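Local structure of 4-hydroxy-tetrahydrodipicolinate synthase (Thermotoga maritima, 1O5K) at the interface of chains A and B and the interface of chains A and C. The protein catalyses the condensation of pyruvate with aspartate beta-semialdehyde to 4-hydroxy-tetrahydrodipicolinate, a step of lysine biosynthesis. Residues are numbered along the deposited sequence; one frame, centred on the assembly and turned at random. Chains: chain A/B/C, 4-hydroxy-tetrahydrodipicolinate synthase.

Contact 1: the interface of chains A and B. Residues chain A 118-119; chain B 55, 114, 117, 144, 146, 149-150.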
# COMPACT_ATOMS: atom_id res chain seq x y z
N TYR A 118 14.73 3.42 -11.29
CA TYR A 118 15.61 2.48 -10.60
C TYR A 118 16.55 3.10 -9.55
O TYR A 118 16.73 2.49 -8.49
CB TYR A 118 16.44 1.68 -11.61
CG TYR A 118 17.23 0.50 -11.05
CD1 TYR A 118 16.64 -0.48 -10.29
CD2 TYR A 118 18.58 0.38 -11.31
CE1 TYR A 118 17.38 -1.54 -9.77
CE2 TYR A 118 19.32 -0.66 -10.80
CZ TYR A 118 18.71 -1.62 -10.02
OH TYR A 118 19.43 -2.66 -9.52
N ASN A 119 17.12 4.27 -9.82
CA ASN A 119 18.04 4.89 -8.86
C ASN A 119 17.38 5.90 -7.93
O ASN A 119 18.07 6.43 -7.08
CB ASN A 119 19.27 5.45 -9.54
CG ASN A 119 18.98 6.42 -10.67
OD1 ASN A 119 17.84 6.80 -10.92
ND2 ASN A 119 20.08 6.92 -11.29
N THR B 55 23.65 -0.97 -7.58
CA THR B 55 23.09 0.38 -7.48
C THR B 55 23.85 1.19 -6.46
O THR B 55 23.88 2.39 -6.58
CB THR B 55 21.63 0.41 -7.04
OG1 THR B 55 21.37 -0.73 -6.22
CG2 THR B 55 20.72 0.32 -8.23
N VAL B 114 20.02 -7.72 -12.03
CA VAL B 114 18.71 -7.26 -11.53
C VAL B 114 17.60 -7.64 -12.50
O VAL B 114 17.80 -7.74 -13.72
CB VAL B 114 18.73 -5.74 -11.27
CG1 VAL B 114 18.81 -4.94 -12.62
CG2 VAL B 114 17.53 -5.31 -10.41
N TYR B 117 14.05 -3.48 -14.87
CA TYR B 117 13.32 -2.39 -14.28
C TYR B 117 12.54 -1.58 -15.31
O TYR B 117 12.86 -1.60 -16.50
CB TYR B 117 14.32 -1.43 -13.57
CG TYR B 117 15.60 -1.22 -14.36
CD1 TYR B 117 15.66 -0.27 -15.37
CD2 TYR B 117 16.72 -1.99 -14.13
CE1 TYR B 117 16.81 -0.09 -16.12
CE2 TYR B 117 17.92 -1.81 -14.91
CZ TYR B 117 17.93 -0.86 -15.89
OH TYR B 117 19.05 -0.65 -16.66
N TYR B 144 18.66 -10.59 -8.96
CA TYR B 144 18.49 -9.55 -7.95
C TYR B 144 17.06 -9.02 -8.05
O TYR B 144 16.68 -8.42 -9.03
CB TYR B 144 19.56 -8.46 -8.15
CG TYR B 144 19.44 -7.25 -7.27
CD1 TYR B 144 18.84 -7.31 -6.03
CD2 TYR B 144 20.02 -6.04 -7.67
CE1 TYR B 144 18.75 -6.17 -5.23
CE2 TYR B 144 19.95 -4.93 -6.89
CZ TYR B 144 19.32 -4.99 -5.69
OH TYR B 144 19.23 -3.87 -4.87
N VAL B 146 14.35 -6.47 -6.39
CA VAL B 146 14.21 -5.24 -5.58
C VAL B 146 13.04 -4.46 -6.11
O VAL B 146 13.20 -3.49 -6.84
CB VAL B 146 15.54 -4.42 -5.54
CG1 VAL B 146 16.03 -4.08 -6.92
CG2 VAL B 146 15.39 -3.15 -4.67
N ARG B 149 12.49 -0.61 -6.42
CA ARG B 149 13.26 0.16 -7.38
C ARG B 149 12.84 -0.16 -8.79
O ARG B 149 12.98 0.67 -9.66
CB ARG B 149 14.75 -0.08 -7.27
CG ARG B 149 15.40 0.60 -6.11
CD ARG B 149 16.86 0.22 -6.01
NE ARG B 149 17.59 0.84 -4.90
CZ ARG B 149 18.25 1.98 -4.94
NH1 ARG B 149 18.25 2.71 -6.02
NH2 ARG B 149 18.93 2.40 -3.87
N THR B 150 12.43 -1.41 -9.04
CA THR B 150 12.26 -1.88 -10.41
C THR B 150 10.84 -1.84 -10.93
O THR B 150 10.59 -1.84 -12.14
CB THR B 150 12.70 -3.35 -10.52
OG1 THR B 150 11.86 -4.17 -9.69
CG2 THR B 150 14.18 -3.52 -10.09
O HOH W 1 20.21 4.88 -6.21
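A:Tyr118 reaches into the active site of chain B, where its ring is wrapped by B:Thr55, B:Val114, B:Tyr117, B:Arg149 and B:Thr150. With CG anti to the backbone N (chi1 -170°), the ring points into chain B while the backbone carbonyl faces B:Arg149. CD2 of B:Tyr117 lies over one ring face, toward the rim, 4.0 Å from CG of A:Tyr118, the two side chains crossing at about a right angle. The phenol tip meets methyl CG2 of B:Val114, 3.4 Å from OH. The methyl of B:Thr55 is modelled too close to the ring for its distance to be trusted. A:Tyr118 and B:Thr55 probably belong to the proton relay serving B:Tyr144, the likely catalytic acid-base; OH of A:Tyr118 stands 4.3 Å from OG1 of B:Thr55, and no direct bond between them is seen in this model. Beside the ring and crosswise to it, the extended B:Arg149 chain donates from NH1 to the A:Tyr118 carbonyl O at 2.9 Å, in the carbonyl plane and on a lone pair, 160° at the hydrogen. That same NH1 meets a water that also touches O of A:Asn119. B:Thr150, ending helix 147-150, donates from OG1 to O of B:Val146, just before the helix, at 3.2 Å from above the carbonyl plane.

Contact 2: the interface of chains A and C. Residues chain A 179, 183, 187, 212; chain C 208, 248-249, 252.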
# COMPACT_ATOMS: atom_id res chain seq x y z
N ILE A 179 -5.85 10.61 -7.55
CA ILE A 179 -6.60 11.83 -7.96
C ILE A 179 -6.11 13.07 -7.18
O ILE A 179 -6.14 14.22 -7.67
CB ILE A 179 -8.10 11.63 -7.79
CG1 ILE A 179 -8.91 12.76 -8.48
CG2 ILE A 179 -8.52 11.48 -6.33
CD1 ILE A 179 -8.61 12.96 -9.93
N ASP A 183 -4.98 16.31 -9.16
CA ASP A 183 -5.57 17.59 -8.79
C ASP A 183 -4.49 18.64 -8.50
O ASP A 183 -4.54 19.73 -9.03
CB ASP A 183 -6.45 17.38 -7.57
CG ASP A 183 -7.11 18.63 -7.10
OD1 ASP A 183 -6.63 19.21 -6.12
OD2 ASP A 183 -8.10 19.09 -7.66
N SER A 187 -3.20 21.99 -10.54
CA SER A 187 -3.39 23.28 -9.83
C SER A 187 -2.05 24.00 -9.65
O SER A 187 -1.91 25.19 -9.96
CB SER A 187 -3.97 23.00 -8.44
OG SER A 187 -4.02 24.24 -7.70
N ALA A 212 -10.11 18.24 -13.73
CA ALA A 212 -9.15 18.95 -12.86
C ALA A 212 -8.59 20.22 -13.51
O ALA A 212 -7.97 21.06 -12.85
CB ALA A 212 -7.98 18.00 -12.53
N TYR C 208 -14.82 15.73 -7.63
CA TYR C 208 -14.60 14.66 -8.58
C TYR C 208 -15.78 13.66 -8.57
O TYR C 208 -16.13 13.13 -9.62
CB TYR C 208 -13.24 14.01 -8.39
CG TYR C 208 -12.13 14.95 -8.73
CD1 TYR C 208 -11.88 15.33 -10.03
CD2 TYR C 208 -11.37 15.55 -7.69
CE1 TYR C 208 -10.91 16.26 -10.33
CE2 TYR C 208 -10.37 16.49 -8.01
CZ TYR C 208 -10.15 16.84 -9.30
OH TYR C 208 -9.18 17.77 -9.62
N HIS C 248 -13.66 24.31 -4.69
CA HIS C 248 -12.91 23.15 -4.24
C HIS C 248 -11.45 23.52 -3.96
O HIS C 248 -10.85 23.16 -2.92
CB HIS C 248 -13.00 22.08 -5.32
CG HIS C 248 -11.94 21.03 -5.25
ND1 HIS C 248 -12.01 19.95 -4.39
CD2 HIS C 248 -10.82 20.85 -6.00
CE1 HIS C 248 -10.96 19.16 -4.60
NE2 HIS C 248 -10.21 19.71 -5.55
N ARG C 249 -10.85 24.24 -4.88
CA ARG C 249 -9.46 24.63 -4.73
C ARG C 249 -9.26 25.58 -3.56
O ARG C 249 -8.31 25.45 -2.79
CB ARG C 249 -8.94 25.24 -6.03
CG ARG C 249 -8.93 24.20 -7.23
CD ARG C 249 -7.81 23.21 -7.13
NE ARG C 249 -7.82 22.07 -8.07
CZ ARG C 249 -7.59 22.17 -9.38
NH1 ARG C 249 -7.43 23.36 -9.98
NH2 ARG C 249 -7.55 21.07 -10.12
N ARG C 252 -9.39 23.66 -0.26
CA ARG C 252 -8.44 22.55 -0.09
C ARG C 252 -7.62 22.60 1.20
O ARG C 252 -7.46 21.56 1.84
CB ARG C 252 -7.47 22.44 -1.27
CG ARG C 252 -6.39 21.31 -1.02
CD ARG C 252 -5.40 21.03 -2.16
NE ARG C 252 -5.12 19.59 -2.39
CZ ARG C 252 -6.03 18.66 -2.76
NH1 ARG C 252 -7.33 18.97 -2.87
NH2 ARG C 252 -5.65 17.41 -2.99
O HOH W 2 -7.17 23.90 -12.66
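This is a polar, two-fold symmetric helix-to-helix interface between chains A and C, and it helps hold subunits together in the homotetramer, a dimer of dimers. Its core is the carboxylate of A:Asp183 on helix 179-192, which sits with CG anti to the backbone N (chi1 -180°) and reaches toward chain C. Oxygen OD2 is gripped by several donors. OH of C:Tyr208 donates to the anti lone pair of A:Asp183 OD2 at 2.6 Å, with the carboxylate nearly perpendicular to the phenol ring. NE2 of C:His248 donates to A:Asp183 OD2 at 3.0 Å from above the carboxylate plane. C:Arg249, its chain bent at chi2 (-76°), comes side-on and places both NE and NH2 on A:Asp183 OD2, NE at 3.0 Å in a salt bridge. NH2 also caps the end of helix 206-212, donating to O of A:Ala212 at 2.8 Å on a lone pair, while CB of A:Ser187 lies over the guanidinium face. A methionine in place of C:Arg249 would probably leave the A:Asp183 charge with poorer compensation and the A:Ala212 carbonyl without this protein donor. Beside the polar cluster, CG1 of A:Ile179 rides over the C:Tyr208 ring, 3.9 Å from its centroid, and probably helps to steady the phenol. The site thus holds a negative charge of one subunit in a set of donors on the next, joining the two chains.

Contact 3: the interface of chains A and C. Residues chain A 204, 208, 248-249, 252, 256; chain C 180, 183-184.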
# COMPACT_ATOMS: atom_id res chain seq x y z
N ASP A 204 -7.54 5.75 -18.30
CA ASP A 204 -8.68 5.73 -17.39
C ASP A 204 -8.68 6.86 -16.36
O ASP A 204 -9.55 6.91 -15.52
CB ASP A 204 -8.83 4.34 -16.72
CG ASP A 204 -7.74 4.03 -15.70
OD1 ASP A 204 -6.83 4.86 -15.46
OD2 ASP A 204 -7.74 2.92 -15.10
N TYR A 208 -11.10 12.57 -15.62
CA TYR A 208 -10.97 13.25 -14.35
C TYR A 208 -9.84 14.30 -14.40
O TYR A 208 -9.96 15.36 -13.78
CB TYR A 208 -10.83 12.27 -13.19
CG TYR A 208 -12.08 11.49 -12.99
CD1 TYR A 208 -13.23 12.08 -12.48
CD2 TYR A 208 -12.16 10.14 -13.41
CE1 TYR A 208 -14.41 11.38 -12.37
CE2 TYR A 208 -13.36 9.42 -13.27
CZ TYR A 208 -14.46 10.03 -12.78
OH TYR A 208 -15.66 9.34 -12.65
N HIS A 248 -15.99 8.05 -21.90
CA HIS A 248 -15.12 7.45 -20.89
C HIS A 248 -15.70 6.12 -20.39
O HIS A 248 -15.01 5.08 -20.28
CB HIS A 248 -14.95 8.44 -19.75
CG HIS A 248 -14.50 7.83 -18.46
ND1 HIS A 248 -13.18 7.54 -18.19
CD2 HIS A 248 -15.19 7.54 -17.32
CE1 HIS A 248 -13.08 7.08 -16.95
NE2 HIS A 248 -14.29 7.04 -16.42
N ARG A 249 -16.98 6.14 -20.08
CA ARG A 249 -17.64 4.95 -19.57
C ARG A 249 -17.70 3.84 -20.62
O ARG A 249 -17.46 2.68 -20.31
CB ARG A 249 -19.03 5.29 -19.05
CG ARG A 249 -19.00 6.28 -17.81
CD ARG A 249 -18.59 5.60 -16.54
NE ARG A 249 -18.32 6.47 -15.37
CZ ARG A 249 -19.25 7.13 -14.69
NH1 ARG A 249 -20.53 7.16 -15.09
NH2 ARG A 249 -18.91 7.81 -13.61
N ARG A 252 -14.27 2.18 -20.96
CA ARG A 252 -13.68 1.60 -19.75
C ARG A 252 -13.22 0.15 -19.88
O ARG A 252 -12.14 -0.17 -19.41
CB ARG A 252 -14.63 1.69 -18.54
CG ARG A 252 -14.01 0.97 -17.28
CD ARG A 252 -14.82 1.04 -15.97
NE ARG A 252 -14.01 1.28 -14.76
CZ ARG A 252 -13.25 2.38 -14.53
NH1 ARG A 252 -13.10 3.33 -15.46
NH2 ARG A 252 -12.60 2.51 -13.38
N LYS A 256 -9.36 -0.97 -19.41
CA LYS A 256 -8.91 -1.95 -18.42
C LYS A 256 -8.22 -3.16 -19.07
O LYS A 256 -7.17 -3.62 -18.60
CB LYS A 256 -10.09 -2.43 -17.57
CG LYS A 256 -10.74 -1.24 -16.84
CD LYS A 256 -9.75 -0.53 -15.87
CE LYS A 256 -10.17 0.90 -15.53
NZ LYS A 256 -9.69 1.38 -14.17
N ASP C 180 -11.08 5.38 -8.98
CA ASP C 180 -11.64 4.20 -9.70
C ASP C 180 -12.88 3.63 -8.99
O ASP C 180 -13.86 3.24 -9.66
CB ASP C 180 -10.61 3.09 -9.84
CG ASP C 180 -9.74 3.24 -11.03
OD1 ASP C 180 -8.58 2.81 -10.95
OD2 ASP C 180 -10.12 3.76 -12.10
N ASP C 183 -15.72 6.28 -9.40
CA ASP C 183 -16.23 6.21 -10.76
C ASP C 183 -17.18 5.02 -10.93
O ASP C 183 -18.28 5.17 -11.43
CB ASP C 183 -15.05 6.10 -11.71
CG ASP C 183 -15.47 6.02 -13.15
OD1 ASP C 183 -15.46 4.90 -13.69
OD2 ASP C 183 -15.80 7.01 -13.78
N ARG C 184 -16.76 3.86 -10.46
CA ARG C 184 -17.51 2.62 -10.61
C ARG C 184 -18.73 2.51 -9.68
O ARG C 184 -19.77 2.01 -10.11
CB ARG C 184 -16.58 1.43 -10.44
CG ARG C 184 -15.77 1.17 -11.66
CD ARG C 184 -16.61 0.55 -12.82
NE ARG C 184 -16.70 -0.91 -12.69
CZ ARG C 184 -17.23 -1.75 -13.60
NH1 ARG C 184 -17.24 -3.05 -13.35
NH2 ARG C 184 -17.77 -1.31 -14.73
O HOH W 3 -11.62 5.66 -14.09
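Helix 241-257 of chain A, its A:Arg252 and A:Lys256 one turn apart and both in ordinary helical phi/psi, faces helix 179-192 of chain C, where C:Asp180, C:Asp183 and C:Arg184 are helical too. In this DapA-family tetramer the helices are tied by a network of salt bridges. A:Arg252 leads: CG is anti to the backbone N (chi1 176°), and a bend at chi3 turns the guanidinium toward both aspartates. NH2 donates to OD2 of C:Asp180 at 3.1 Å, meeting that oxygen from above the carboxylate plane. OD1 of C:Asp183 instead lies over one guanidinium face, toward the rim, with NH1 at 3.3 Å in a salt bridge. Methylene CE of A:Lys256 covers the opposite face, 3.5 Å above the plane, so the group is sandwiched. Past it, NZ of A:Lys256 bonds OD2 of A:Asp204 at 2.7 Å and bridges weakly to OD2 of C:Asp180; A:Asp204 probably helps to position the ammonium near its partner across the interface. The two nearby carboxylates probably share the charge of this lysine. The C:Arg184 chain, bent at chi2 and chi3, packs its CD against CD of A:Arg252 at 3.7 Å. The two guanidinium groups lie near each other, NE of A:Arg252 4.0 Å from NE of C:Arg184, and the aspartates are likely to offset their like charges. A water links O of A:Asp204, NH1 of A:Arg252 and OD2 of C:Asp180, the last at 3.1 Å.

Contact 2 and contact 3 lie in the same A-C interface, their C-alpha centres about 18 Å apart, and both draw on helices 179-192, 206-212 and 241-257; contact 3 adds 3-10 helix 203-205. By the two-fold symmetry A:Asp183 is held by chain C in contact 2, and C:Asp183 by chain A in contact 3, so one residue set serves twice. Contact 1 lies on the other interface of chain A, its C-alpha centre about 33 Å from that of contact 2 and 31 Å from that of contact 3. Chain A thus uses one surface to complete a neighbour's active site and another that probably joins the dimers into the tetramer.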